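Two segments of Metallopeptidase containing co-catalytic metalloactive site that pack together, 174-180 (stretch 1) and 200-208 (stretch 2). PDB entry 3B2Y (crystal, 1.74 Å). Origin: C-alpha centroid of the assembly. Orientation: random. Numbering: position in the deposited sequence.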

# COMPACT_ATOMS: atom_id res chain seq x y z
N LEU A 174 -12.89 1.90 10.39
CA LEU A 174 -13.65 2.01 11.62
C LEU A 174 -12.81 1.72 12.87
O LEU A 174 -13.27 1.91 14.01
CB LEU A 174 -14.87 1.07 11.50
CG LEU A 174 -15.86 1.31 10.37
CD1 LEU A 174 -17.11 0.45 10.57
CD2 LEU A 174 -16.25 2.79 10.19
N MSE A 175 -11.56 1.32 12.68
CA MSE A 175 -10.69 0.92 13.81
C MSE A 175 -10.08 2.13 14.50
O MSE A 175 -9.89 3.17 13.86
CB MSE A 175 -9.55 0.01 13.33
CG MSE A 175 -9.98 -1.40 13.04
SE MSE A 175 -10.43 -2.29 14.70
CE MSE A 175 -8.62 -2.80 15.22
N ASN A 176 -9.79 2.00 15.80
CA ASN A 176 -8.89 2.93 16.52
C ASN A 176 -7.48 2.39 16.80
O ASN A 176 -6.59 3.15 17.18
CB ASN A 176 -9.50 3.37 17.85
CG ASN A 176 -10.63 4.36 17.67
OD1 ASN A 176 -10.40 5.57 17.59
ND2 ASN A 176 -11.84 3.84 17.55
N GLU A 177 -7.29 1.08 16.60
CA GLU A 177 -6.06 0.37 16.88
C GLU A 177 -5.46 -0.12 15.57
O GLU A 177 -6.17 -0.22 14.56
CB GLU A 177 -6.36 -0.84 17.77
CG GLU A 177 -6.70 -0.49 19.22
CD GLU A 177 -7.43 -1.62 19.91
OE1 GLU A 177 -8.19 -2.37 19.22
OE2 GLU A 177 -7.29 -1.75 21.15
N THR A 178 -4.14 -0.38 15.58
CA THR A 178 -3.44 -0.81 14.39
C THR A 178 -3.02 -2.30 14.36
O THR A 178 -2.90 -3.00 15.39
CB THR A 178 -2.20 0.09 14.18
OG1 THR A 178 -1.68 -0.07 12.87
CG2 THR A 178 -1.10 -0.27 15.23
N TYR A 179 -2.75 -2.78 13.13
CA TYR A 179 -2.28 -4.14 13.00
C TYR A 179 -1.67 -4.30 11.63
O TYR A 179 -1.71 -3.38 10.84
CB TYR A 179 -3.39 -5.19 13.29
CG TYR A 179 -4.58 -5.10 12.39
CD1 TYR A 179 -5.58 -4.16 12.61
CD2 TYR A 179 -4.72 -5.97 11.31
CE1 TYR A 179 -6.70 -4.08 11.78
CE2 TYR A 179 -5.84 -5.92 10.49
CZ TYR A 179 -6.83 -4.96 10.72
OH TYR A 179 -7.92 -4.90 9.88
N VAL A 180 -1.06 -5.46 11.42
CA VAL A 180 -0.38 -5.77 10.20
C VAL A 180 -0.67 -7.22 9.78
O VAL A 180 -0.61 -8.14 10.61
CB VAL A 180 1.13 -5.56 10.32
CG1 VAL A 180 1.78 -6.53 11.38
CG2 VAL A 180 1.75 -5.80 8.98
N LEU A 200 4.38 0.68 13.41
CA LEU A 200 3.00 1.07 13.50
C LEU A 200 2.64 1.35 14.95
O LEU A 200 1.98 2.34 15.24
CB LEU A 200 2.13 -0.06 12.93
CG LEU A 200 2.24 -0.19 11.43
CD1 LEU A 200 1.58 -1.48 10.92
CD2 LEU A 200 1.58 1.02 10.88
N GLY A 201 3.14 0.52 15.85
CA GLY A 201 2.95 0.68 17.31
C GLY A 201 3.51 1.96 17.96
O GLY A 201 3.09 2.32 19.05
N GLN A 202 4.44 2.64 17.32
CA GLN A 202 4.94 3.95 17.78
C GLN A 202 3.83 5.03 17.67
O GLN A 202 3.84 6.02 18.40
CB GLN A 202 6.15 4.43 16.95
CG GLN A 202 7.35 3.48 16.77
CD GLN A 202 8.22 3.81 15.52
OE1 GLN A 202 7.72 4.07 14.39
NE2 GLN A 202 9.55 3.76 15.72
N TYR A 203 2.88 4.82 16.77
CA TYR A 203 1.83 5.78 16.48
C TYR A 203 0.46 5.46 17.12
O TYR A 203 -0.25 6.37 17.54
CB TYR A 203 1.67 5.94 14.96
CG TYR A 203 2.84 6.67 14.36
CD1 TYR A 203 2.87 8.07 14.31
CD2 TYR A 203 3.94 5.97 13.88
CE1 TYR A 203 3.99 8.74 13.76
CE2 TYR A 203 5.04 6.63 13.33
CZ TYR A 203 5.06 8.00 13.27
OH TYR A 203 6.17 8.63 12.73
N PHE A 204 0.09 4.18 17.15
CA PHE A 204 -1.23 3.75 17.63
C PHE A 204 -1.10 2.53 18.52
O PHE A 204 -0.09 1.84 18.47
CB PHE A 204 -2.18 3.42 16.46
CG PHE A 204 -2.26 4.50 15.43
CD1 PHE A 204 -2.92 5.69 15.71
CD2 PHE A 204 -1.65 4.33 14.20
CE1 PHE A 204 -2.98 6.71 14.75
CE2 PHE A 204 -1.72 5.34 13.22
CZ PHE A 204 -2.37 6.54 13.53
N LYS A 205 -2.12 2.28 19.33
CA LYS A 205 -2.22 1.06 20.11
C LYS A 205 -2.47 -0.09 19.14
O LYS A 205 -3.21 0.08 18.14
CB LYS A 205 -3.33 1.15 21.17
CG LYS A 205 -2.86 1.83 22.46
N LEU A 206 -1.79 -1.20 19.42
CA LEU A 206 -1.94 -2.46 18.68
C LEU A 206 -3.27 -3.09 18.98
O LEU A 206 -3.72 -3.12 20.17
CB LEU A 206 -0.85 -3.48 19.11
CG LEU A 206 0.58 -3.07 18.82
CD1 LEU A 206 1.50 -4.22 19.18
CD2 LEU A 206 0.74 -2.61 17.34
N ALA A 207 -3.87 -3.68 17.96
CA ALA A 207 -5.06 -4.48 18.15
C ALA A 207 -4.71 -5.78 18.85
O ALA A 207 -3.84 -6.51 18.39
CB ALA A 207 -5.72 -4.76 16.86
N LYS A 208 -5.41 -6.04 19.95
CA LYS A 208 -5.23 -7.27 20.74
C LYS A 208 -6.58 -8.01 20.95
O LYS A 208 -6.44 -9.36 20.62
CB LYS A 208 -4.54 -6.96 22.11
CG LYS A 208 -3.14 -6.30 22.00
CD LYS A 208 -2.38 -6.29 23.35
O HOH W 1 -4.41 4.33 18.76

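What fastens the two backbones to each other? Two nearly straight hydrogen bonds, both made by Thr178, do most of the polar work. Its amide N donates to Lys205 O at 2.8 Å (163° at the hydrogen), and its carbonyl O accepts from Ala207 N, also at 2.8 Å (168°). Together they grip the residues flanking Leu206, so that Thr178 and Leu206 form a single beta bridge with their CA atoms 4.8 Å apart. A CA-H...O contact from Leu206 CA to Thr178 O, 3.5 Å, adds a weaker interaction at the same carbonyl. Because these groups belong to the main chain, the bridge itself asks little of the side chains on it.

How is the join continued beyond the bridge? A water spans the gap next to it, donating to Asn176 O at 2.9 Å and accepting from Lys205 N at 3.1 Å. Lys205 thus engages stretch 1 through both its carbonyl and, by way of the water, its amide. Its side chain is modelled only as far as CG, and it lies at the exposed margin, where Glu177 CG approaches Lys205 CB to 4.2 Å.

Why does Thr178 suit the middle of the contact? It is buried, and of all the residues here it has the most surface covered by the other stretch. Its short branched side chain, with chi1 in the t well, presents a methyl to apolar neighbours: Thr178 CG2 lies 3.6 Å from Leu206 CD2, and Thr178 CB lies 4.0 Å from Phe204 CB. Leu206 starts with CA-to-CB directed away, yet the end of its side chain comes nearer and reaches that methyl. The hydroxyl is not left unsatisfied in this buried place: Thr178 OG1 packs 3.8 Å from Leu200 CB and is hydrogen-bonded elsewhere in the structure.

What fills the space around this centre? Ala207, small and buried, fits among three residues of stretch 1. Its CB lies 3.9 Å from CE of the selenomethionine Met175, 4.1 Å from Glu177 CB and 4.3 Å from Tyr179 CB. Glu177 thus contributes aliphatic carbon here, although its chain ends in a carboxylate. Near the other end of stretch 2, Leu200 points toward stretch 1, and its CD1 packs 4.1 Å from Val180 CB and 3.8 Å from Tyr179 O. The whole contact buries 458 Å², counting both sides, a modest area in which apolar packing surrounds a compact backbone bridge.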